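Local coordinates for protein NH(3)-dependent NAD(+) synthetase (Francisella tularensis subsp. holarctica LVS, PDB 3FIU) that belongs to the NAD synthase family of the HUP clan, a dimeric alpha/beta protein that binds adenosine monophosphate, pyrophosphate and magnesium ions, at residues A[11-16]-A[46-51]; A[86-91]-A[125-130]. All coordinates share one frame; numbering follows the deposited sequence.

Contact 1. Residues A[11-16]-A[46-51]; sequences EYSQKL and ASLAVK
The backbone N of L16 donates to the O of Y12 at 2.9 Å, a helical bond that holds L16 on the flank of helix 9-25 where it meets L48 of helix 40-51. The facing turn is fixed in the same way, V50 N giving its hydrogen to A46 O at 2.9 Å. No hydrogen bond passes between residues 11-16 and 46-51, whose nearest alpha carbons, CA of S13 and CA of L48, lie 7.2 Å apart.

L48 does the touching from its side, and its two methyls divide the work. CG lies anti to the carbonyl carbon (chi1 -63°), which sends the isobutyl fork toward helix 9-25. Branch CD2 meets the hydroxyl of S13, with OG at 3.4 Å from this methyl. Branch CD1 reaches L16, one turn further along helix 9-25, 3.7 Å from its CD2, where the two side chains run at a slant to one another rather than in line. S13 turns its OG anti to the backbone N (chi1 -170°), and this brings the oxygen across the gap to the methyl.

V17 and L20 also touch L48, so with S13 and L16 they complete a four-residue hole spaced i, i+3, i+4 and i+7, and L48 enters it as a knob, a knobs-into-holes fit. S13 packs in addition on L181, while L16 is covered by F249 of the second subunit, whose terminal carboxylate oxygen OXT is hydrogen-bonded to Y12 OH.

The side chain of L48 is about 12 Å from the bound pyrophosphate, whose pocket includes I40, D41 and S42 at the start of its helix. Between the two segments, cohesion rests on buried methyls and one methyl-hydroxyl contact, with shape rather than directed bonding setting the fit.

Contact 2. Residues A[86-91]-A[125-130]; sequences YTISIQ and MMYLYA
Y127 reaches from helix 113-135 to the chain leaving strand 84-87, and its ring is approached by two isoleucine methyls. CG2 of I88 approaches the CE1 flank at 4.0 Å, and CG2 of I90 comes closer on the CE2 flank, at 3.5 Å. Both methyls stand on the same side of the ring plane, slanting in obliquely, and the rest of each isoleucine runs at an angle to the tyrosine. In I90 the CG1 arm sits between the backbone N and the carbonyl carbon (chi1 70°), which leaves CG2 as the branch presented to the ring while the longer arm leads away.

Beyond the ring, the phenol oxygen is 4.2 Å from S89 O, too far for a direct bond. A water bridges them, donating to S89 O at 3.0 Å and lying 3.2 Å from Y127 OH. That hydroxyl is also hydrogen-bonded to S100 OG of the second subunit, and F97 of that subunit meets the ring. S89 OG accepts from Q91 N at 3.1 Å, a capping bond where helix 91-100 begins.

Within this chain, strand 84-87 is an outermost strand of the parallel sheet, next to strand 56-60. The loop after it packs against helix 113-135, and L61, just past strand 56-60, touches both I90 and Y127. L128 of the helix lies on L59 and V139 of the sheet.

How the contacts relate
Both segments of contact 1 precede those of contact 2 along the chain, and their centres are 24 Å apart, with nearest atoms about 10 Å apart and no touch between them. Both belong to one parallel alpha/beta domain with strand order 84-87, 56-60, 31-35, 137-139. Contact 1 pairs helices 9-25 and 40-51, which come just before and just after strand 31-35; contact 2 joins the end of strand 84-87 to helix 113-135, which precedes strand 137-139. Each also touches the second subunit, so two separate parts of the domain take part in the dimer. Adenosine monophosphate lies nearer contact 2, about 7 Å from the side chain of I90 against about 12 Å from that of L48.

Contact 1. Residues A[11-16]-A[46-51]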
ATOM      1  N   GLU A  11     -14.855  17.811 -22.888  1.00 32.46           N
ATOM      2  CA  GLU A  11     -15.973  17.573 -22.001  1.00 33.73           C
ATOM      3  C   GLU A  11     -15.544  16.696 -20.834  1.00 31.20           C
ATOM      4  O   GLU A  11     -15.844  17.017 -19.685  1.00 30.93           O
ATOM      5  CB  GLU A  11     -17.153  16.983 -22.784  1.00 34.88           C
ATOM      6  CG  GLU A  11     -17.569  17.910 -23.944  1.00 43.03           C
ATOM      7  CD  GLU A  11     -19.052  17.854 -24.281  1.00 56.87           C
ATOM      8  OE1 GLU A  11     -19.840  17.246 -23.510  1.00 62.43           O
ATOM      9  OE2 GLU A  11     -19.434  18.438 -25.326  1.00 62.05           O
ATOM     10  N   TYR A  12     -14.822  15.622 -21.151  1.00 29.52           N
ATOM     11  CA  TYR A  12     -14.305  14.685 -20.153  1.00 30.81           C
ATOM     12  C   TYR A  12     -13.330  15.376 -19.208  1.00 30.51           C
ATOM     13  O   TYR A  12     -13.414  15.207 -18.001  1.00 32.51           O
ATOM     14  CB  TYR A  12     -13.636  13.462 -20.803  1.00 29.67           C
ATOM     15  CG  TYR A  12     -13.553  12.283 -19.857  1.00 31.37           C
ATOM     16  CD1 TYR A  12     -14.629  11.397 -19.726  1.00 32.41           C
ATOM     17  CD2 TYR A  12     -12.426  12.070 -19.049  1.00 33.52           C
ATOM     18  CE1 TYR A  12     -14.583  10.318 -18.829  1.00 34.77           C
ATOM     19  CE2 TYR A  12     -12.370  10.979 -18.139  1.00 29.30           C
ATOM     20  CZ  TYR A  12     -13.449  10.116 -18.038  1.00 35.60           C
ATOM     21  OH  TYR A  12     -13.413   9.049 -17.166  1.00 33.37           O
ATOM     22  N   SER A  13     -12.404  16.146 -19.762  1.00 29.69           N
ATOM     23  CA  SER A  13     -11.500  16.929 -18.962  1.00 30.33           C
ATOM     24  C   SER A  13     -12.236  17.743 -17.896  1.00 29.96           C
ATOM     25  O   SER A  13     -11.868  17.703 -16.722  1.00 29.34           O
ATOM     26  CB  SER A  13     -10.657  17.836 -19.858  1.00 31.75           C
ATOM     27  OG  SER A  13      -9.632  18.435 -19.109  1.00 36.66           O
ATOM     28  N   GLN A  14     -13.292  18.460 -18.288  1.00 30.35           N
ATOM     29  CA  GLN A  14     -14.027  19.285 -17.339  1.00 30.19           C
ATOM     30  C   GLN A  14     -14.738  18.444 -16.286  1.00 29.95           C
ATOM     31  O   GLN A  14     -14.793  18.835 -15.117  1.00 29.82           O
ATOM     32  CB  GLN A  14     -15.027  20.214 -18.039  1.00 31.62           C
ATOM     33  CG  GLN A  14     -15.634  21.257 -17.103  1.00 34.62           C
ATOM     34  CD  GLN A  14     -14.560  22.082 -16.395  1.00 40.22           C
ATOM     35  OE1 GLN A  14     -13.748  22.744 -17.047  1.00 45.39           O
ATOM     36  NE2 GLN A  14     -14.535  22.023 -15.061  1.00 36.49           N
ATOM     37  N   LYS A  15     -15.263  17.292 -16.697  1.00 30.43           N
ATOM     38  CA  LYS A  15     -15.916  16.385 -15.746  1.00 30.81           C
ATOM     39  C   LYS A  15     -14.931  15.882 -14.702  1.00 30.06           C
ATOM     40  O   LYS A  15     -15.229  15.875 -13.519  1.00 28.43           O
ATOM     41  CB  LYS A  15     -16.593  15.230 -16.457  1.00 31.33           C
ATOM     42  CG  LYS A  15     -17.978  15.585 -16.988  1.00 35.75           C
ATOM     43  CD  LYS A  15     -18.441  14.598 -18.043  1.00 39.92           C
ATOM     44  CE  LYS A  15     -19.770  15.065 -18.638  1.00 46.71           C
ATOM     45  NZ  LYS A  15     -19.851  14.938 -20.121  1.00 49.79           N
ATOM     46  N   LEU A  16     -13.740  15.503 -15.157  1.00 29.48           N
ATOM     47  CA  LEU A  16     -12.695  15.001 -14.281  1.00 28.92           C
ATOM     48  C   LEU A  16     -12.214  16.068 -13.301  1.00 28.15           C
ATOM     49  O   LEU A  16     -12.044  15.800 -12.104  1.00 27.45           O
ATOM     50  CB  LEU A  16     -11.553  14.493 -15.149  1.00 29.49           C
ATOM     51  CG  LEU A  16     -10.930  13.150 -14.813  1.00 34.92           C
ATOM     52  CD1 LEU A  16     -11.924  12.182 -14.140  1.00 28.97           C
ATOM     53  CD2 LEU A  16     -10.309  12.572 -16.076  1.00 34.28           C
ATOM     54  N   ALA A  46      -1.469  15.408 -13.379  1.00 17.65           N
ATOM     55  CA  ALA A  46      -1.010  16.689 -12.783  1.00 19.34           C
ATOM     56  C   ALA A  46      -1.721  17.920 -13.390  1.00 20.62           C
ATOM     57  O   ALA A  46      -2.188  18.807 -12.668  1.00 21.79           O
ATOM     58  CB  ALA A  46       0.525  16.833 -12.910  1.00 19.18           C
ATOM     59  N   SER A  47      -1.804  17.950 -14.713  1.00 19.69           N
ATOM     60  CA  SER A  47      -2.497  19.012 -15.439  1.00 20.78           C
ATOM     61  C   SER A  47      -3.976  19.161 -15.022  1.00 21.76           C
ATOM     62  O   SER A  47      -4.465  20.276 -14.823  1.00 20.16           O
ATOM     63  CB  SER A  47      -2.398  18.780 -16.942  1.00 19.57           C
ATOM     64  OG  SER A  47      -1.032  18.738 -17.356  1.00 20.11           O
ATOM     65  N   LEU A  48      -4.674  18.039 -14.897  1.00 23.00           N
ATOM     66  CA  LEU A  48      -6.058  18.061 -14.403  1.00 24.55           C
ATOM     67  C   LEU A  48      -6.146  18.618 -12.988  1.00 24.79           C
ATOM     68  O   LEU A  48      -7.016  19.459 -12.692  1.00 24.46           O
ATOM     69  CB  LEU A  48      -6.678  16.659 -14.477  1.00 25.73           C
ATOM     70  CG  LEU A  48      -6.829  16.024 -15.872  1.00 26.60           C
ATOM     71  CD1 LEU A  48      -7.130  14.532 -15.746  1.00 26.65           C
ATOM     72  CD2 LEU A  48      -7.915  16.710 -16.683  1.00 24.10           C
ATOM     73  N   ALA A  49      -5.255  18.153 -12.104  1.00 23.88           N
ATOM     74  CA  ALA A  49      -5.255  18.609 -10.716  1.00 24.23           C
ATOM     75  C   ALA A  49      -5.100  20.119 -10.692  1.00 24.81           C
ATOM     76  O   ALA A  49      -5.863  20.822 -10.005  1.00 23.76           O
ATOM     77  CB  ALA A  49      -4.126  17.975  -9.933  1.00 23.63           C
ATOM     78  N   VAL A  50      -4.125  20.616 -11.455  1.00 24.36           N
ATOM     79  CA  VAL A  50      -3.853  22.053 -11.508  1.00 24.87           C
ATOM     80  C   VAL A  50      -5.094  22.851 -11.921  1.00 24.51           C
ATOM     81  O   VAL A  50      -5.342  23.930 -11.377  1.00 24.69           O
ATOM     82  CB  VAL A  50      -2.656  22.388 -12.412  1.00 23.98           C
ATOM     83  CG1 VAL A  50      -2.557  23.891 -12.580  1.00 28.87           C
ATOM     84  CG2 VAL A  50      -1.383  21.848 -11.764  1.00 23.76           C
ATOM     85  N   LYS A  51      -5.875  22.306 -12.853  1.00 25.77           N
ATOM     86  CA  LYS A  51      -7.088  22.980 -13.343  1.00 27.91           C
ATOM     87  C   LYS A  51      -8.201  23.142 -12.310  1.00 28.04           C
ATOM     88  O   LYS A  51      -9.079  23.993 -12.479  1.00 27.97           O
ATOM     89  CB  LYS A  51      -7.645  22.262 -14.568  1.00 29.10           C
ATOM     90  CG  LYS A  51      -6.807  22.478 -15.834  1.00 35.96           C
ATOM     91  CD  LYS A  51      -7.679  22.629 -17.050  1.00 43.84           C
ATOM     92  CE  LYS A  51      -6.854  23.051 -18.244  1.00 45.71           C
ATOM     93  NZ  LYS A  51      -6.377  24.452 -18.111  1.00 49.32           N
TER

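Contact 2. Residues A[86-91]-A[125-130]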
ATOM      1  N   TYR A  86       9.245  19.308  -5.719  1.00 16.98           N
ATOM      2  CA  TYR A  86      10.547  18.921  -5.176  1.00 18.43           C
ATOM      3  C   TYR A  86      11.117  17.788  -5.998  1.00 18.15           C
ATOM      4  O   TYR A  86      10.379  16.889  -6.444  1.00 20.68           O
ATOM      5  CB  TYR A  86      10.401  18.485  -3.706  1.00 19.21           C
ATOM      6  CG  TYR A  86       9.739  19.573  -2.887  1.00 17.90           C
ATOM      7  CD1 TYR A  86       8.338  19.655  -2.805  1.00 17.92           C
ATOM      8  CD2 TYR A  86      10.502  20.554  -2.251  1.00 18.42           C
ATOM      9  CE1 TYR A  86       7.721  20.660  -2.114  1.00 21.44           C
ATOM     10  CE2 TYR A  86       9.886  21.572  -1.536  1.00 19.58           C
ATOM     11  CZ  TYR A  86       8.501  21.612  -1.471  1.00 23.47           C
ATOM     12  OH  TYR A  86       7.877  22.625  -0.797  1.00 23.29           O
ATOM     13  N   THR A  87      12.415  17.861  -6.244  1.00 18.37           N
ATOM     14  CA  THR A  87      13.156  16.787  -6.874  1.00 18.10           C
ATOM     15  C   THR A  87      14.041  16.126  -5.847  1.00 19.17           C
ATOM     16  O   THR A  87      14.980  16.747  -5.301  1.00 19.71           O
ATOM     17  CB  THR A  87      14.000  17.287  -8.060  1.00 17.18           C
ATOM     18  OG1 THR A  87      13.170  17.988  -9.000  1.00 19.22           O
ATOM     19  CG2 THR A  87      14.701  16.087  -8.749  1.00 18.98           C
ATOM     20  N   ILE A  88      13.755  14.868  -5.567  1.00 20.01           N
ATOM     21  CA  ILE A  88      14.473  14.139  -4.506  1.00 19.72           C
ATOM     22  C   ILE A  88      14.956  12.785  -5.015  1.00 19.02           C
ATOM     23  O   ILE A  88      14.143  11.956  -5.441  1.00 17.76           O
ATOM     24  CB  ILE A  88      13.598  13.945  -3.243  1.00 19.27           C
ATOM     25  CG1 ILE A  88      13.181  15.298  -2.665  1.00 22.69           C
ATOM     26  CG2 ILE A  88      14.323  13.085  -2.188  1.00 22.45           C
ATOM     27  CD1 ILE A  88      12.002  15.225  -1.728  1.00 24.96           C
ATOM     28  N   SER A  89      16.270  12.559  -4.976  1.00 18.37           N
ATOM     29  CA  SER A  89      16.782  11.237  -5.343  1.00 19.94           C
ATOM     30  C   SER A  89      16.350  10.219  -4.294  1.00 19.42           C
ATOM     31  O   SER A  89      16.531  10.440  -3.090  1.00 19.04           O
ATOM     32  CB  SER A  89      18.297  11.208  -5.436  1.00 19.38           C
ATOM     33  OG  SER A  89      18.737   9.899  -5.796  1.00 19.50           O
ATOM     34  N   ILE A  90      15.811   9.089  -4.764  1.00 18.50           N
ATOM     35  CA  ILE A  90      15.418   8.019  -3.866  1.00 18.35           C
ATOM     36  C   ILE A  90      16.562   7.053  -3.695  1.00 18.18           C
ATOM     37  O   ILE A  90      16.439   6.045  -2.976  1.00 18.72           O
ATOM     38  CB  ILE A  90      14.098   7.287  -4.343  1.00 16.68           C
ATOM     39  CG1 ILE A  90      14.354   6.459  -5.622  1.00 17.13           C
ATOM     40  CG2 ILE A  90      12.999   8.311  -4.546  1.00 16.12           C
ATOM     41  CD1 ILE A  90      13.247   5.467  -5.953  1.00 20.45           C
ATOM     42  N   GLN A  91      17.694   7.349  -4.336  1.00 19.75           N
ATOM     43  CA  GLN A  91      18.799   6.389  -4.334  1.00 20.46           C
ATOM     44  C   GLN A  91      19.370   6.070  -2.930  1.00 19.29           C
ATOM     45  O   GLN A  91      19.603   4.901  -2.621  1.00 19.54           O
ATOM     46  CB  GLN A  91      19.904   6.769  -5.363  1.00 19.67           C
ATOM     47  CG  GLN A  91      20.891   5.618  -5.717  1.00 23.26           C
ATOM     48  CD  GLN A  91      20.207   4.479  -6.459  1.00 25.63           C
ATOM     49  OE1 GLN A  91      19.245   4.702  -7.191  1.00 26.66           O
ATOM     50  NE2 GLN A  91      20.681   3.246  -6.246  1.00 28.44           N
ATOM     51  N   MET A 125       5.715   5.877  -3.149  1.00 15.35           N
ATOM     52  CA  MET A 125       4.467   5.918  -2.362  1.00 15.58           C
ATOM     53  C   MET A 125       4.716   6.560  -0.998  1.00 15.70           C
ATOM     54  O   MET A 125       3.927   7.433  -0.554  1.00 14.29           O
ATOM     55  CB  MET A 125       3.869   4.505  -2.224  1.00 15.01           C
ATOM     56  CG  MET A 125       2.541   4.428  -1.404  1.00 14.69           C
ATOM     57  SD  MET A 125       2.856   4.409   0.359  1.00 15.99           S
ATOM     58  CE  MET A 125       3.504   2.749   0.653  1.00 17.74           C
ATOM     59  N   MET A 126       5.826   6.187  -0.369  1.00 13.19           N
ATOM     60  CA  MET A 126       6.183   6.723   0.949  1.00 15.60           C
ATOM     61  C   MET A 126       6.399   8.238   0.881  1.00 16.43           C
ATOM     62  O   MET A 126       5.880   8.977   1.703  1.00 16.43           O
ATOM     63  CB  MET A 126       7.450   6.054   1.484  1.00 13.87           C
ATOM     64  CG  MET A 126       7.213   4.601   1.977  1.00 17.40           C
ATOM     65  SD  MET A 126       8.643   3.849   2.741  1.00 18.57           S
ATOM     66  CE  MET A 126       9.034   5.030   4.040  1.00 18.28           C
ATOM     67  N   TYR A 127       7.169   8.684  -0.110  1.00 16.52           N
ATOM     68  CA  TYR A 127       7.378  10.123  -0.305  1.00 17.32           C
ATOM     69  C   TYR A 127       6.080  10.873  -0.456  1.00 16.17           C
ATOM     70  O   TYR A 127       5.861  11.891   0.209  1.00 16.42           O
ATOM     71  CB  TYR A 127       8.292  10.397  -1.511  1.00 15.61           C
ATOM     72  CG  TYR A 127       9.719  10.118  -1.186  1.00 15.42           C
ATOM     73  CD1 TYR A 127      10.469  11.020  -0.410  1.00 20.72           C
ATOM     74  CD2 TYR A 127      10.337   8.946  -1.640  1.00 14.60           C
ATOM     75  CE1 TYR A 127      11.806  10.754  -0.109  1.00 17.01           C
ATOM     76  CE2 TYR A 127      11.639   8.674  -1.346  1.00 15.24           C
ATOM     77  CZ  TYR A 127      12.364   9.576  -0.560  1.00 16.59           C
ATOM     78  OH  TYR A 127      13.649   9.266  -0.278  1.00 18.54           O
ATOM     79  N   LEU A 128       5.242  10.412  -1.378  1.00 16.51           N
ATOM     80  CA  LEU A 128       3.939  11.025  -1.626  1.00 15.41           C
ATOM     81  C   LEU A 128       3.058  11.152  -0.396  1.00 16.75           C
ATOM     82  O   LEU A 128       2.479  12.224  -0.164  1.00 16.31           O
ATOM     83  CB  LEU A 128       3.182  10.270  -2.737  1.00 14.78           C
ATOM     84  CG  LEU A 128       3.877  10.406  -4.103  1.00 15.19           C
ATOM     85  CD1 LEU A 128       3.332   9.357  -5.041  1.00 19.16           C
ATOM     86  CD2 LEU A 128       3.702  11.812  -4.671  1.00 16.22           C
ATOM     87  N   TYR A 129       2.945  10.068   0.367  1.00 15.39           N
ATOM     88  CA  TYR A 129       2.184  10.044   1.619  1.00 16.44           C
ATOM     89  C   TYR A 129       2.820  10.860   2.757  1.00 16.26           C
ATOM     90  O   TYR A 129       2.106  11.412   3.554  1.00 17.52           O
ATOM     91  CB  TYR A 129       1.882   8.577   2.040  1.00 17.60           C
ATOM     92  CG  TYR A 129       0.653   8.107   1.281  1.00 17.79           C
ATOM     93  CD1 TYR A 129       0.777   7.430   0.052  1.00 17.44           C
ATOM     94  CD2 TYR A 129      -0.631   8.487   1.713  1.00 17.50           C
ATOM     95  CE1 TYR A 129      -0.365   7.081  -0.693  1.00 14.54           C
ATOM     96  CE2 TYR A 129      -1.751   8.139   1.005  1.00 16.76           C
ATOM     97  CZ  TYR A 129      -1.626   7.440  -0.203  1.00 18.72           C
ATOM     98  OH  TYR A 129      -2.774   7.114  -0.921  1.00 17.50           O
ATOM     99  N   ALA A 130       4.149  10.901   2.845  1.00 15.13           N
ATOM    100  CA  ALA A 130       4.814  11.799   3.806  1.00 15.43           C
ATOM    101  C   ALA A 130       4.452  13.255   3.507  1.00 17.45           C
ATOM    102  O   ALA A 130       4.144  14.038   4.433  1.00 19.09           O
ATOM    103  CB  ALA A 130       6.348  11.624   3.768  1.00 15.79           C
TER
HETATM  104  O   HOH W   1      16.751   8.730  -0.600  1.00 23.09           O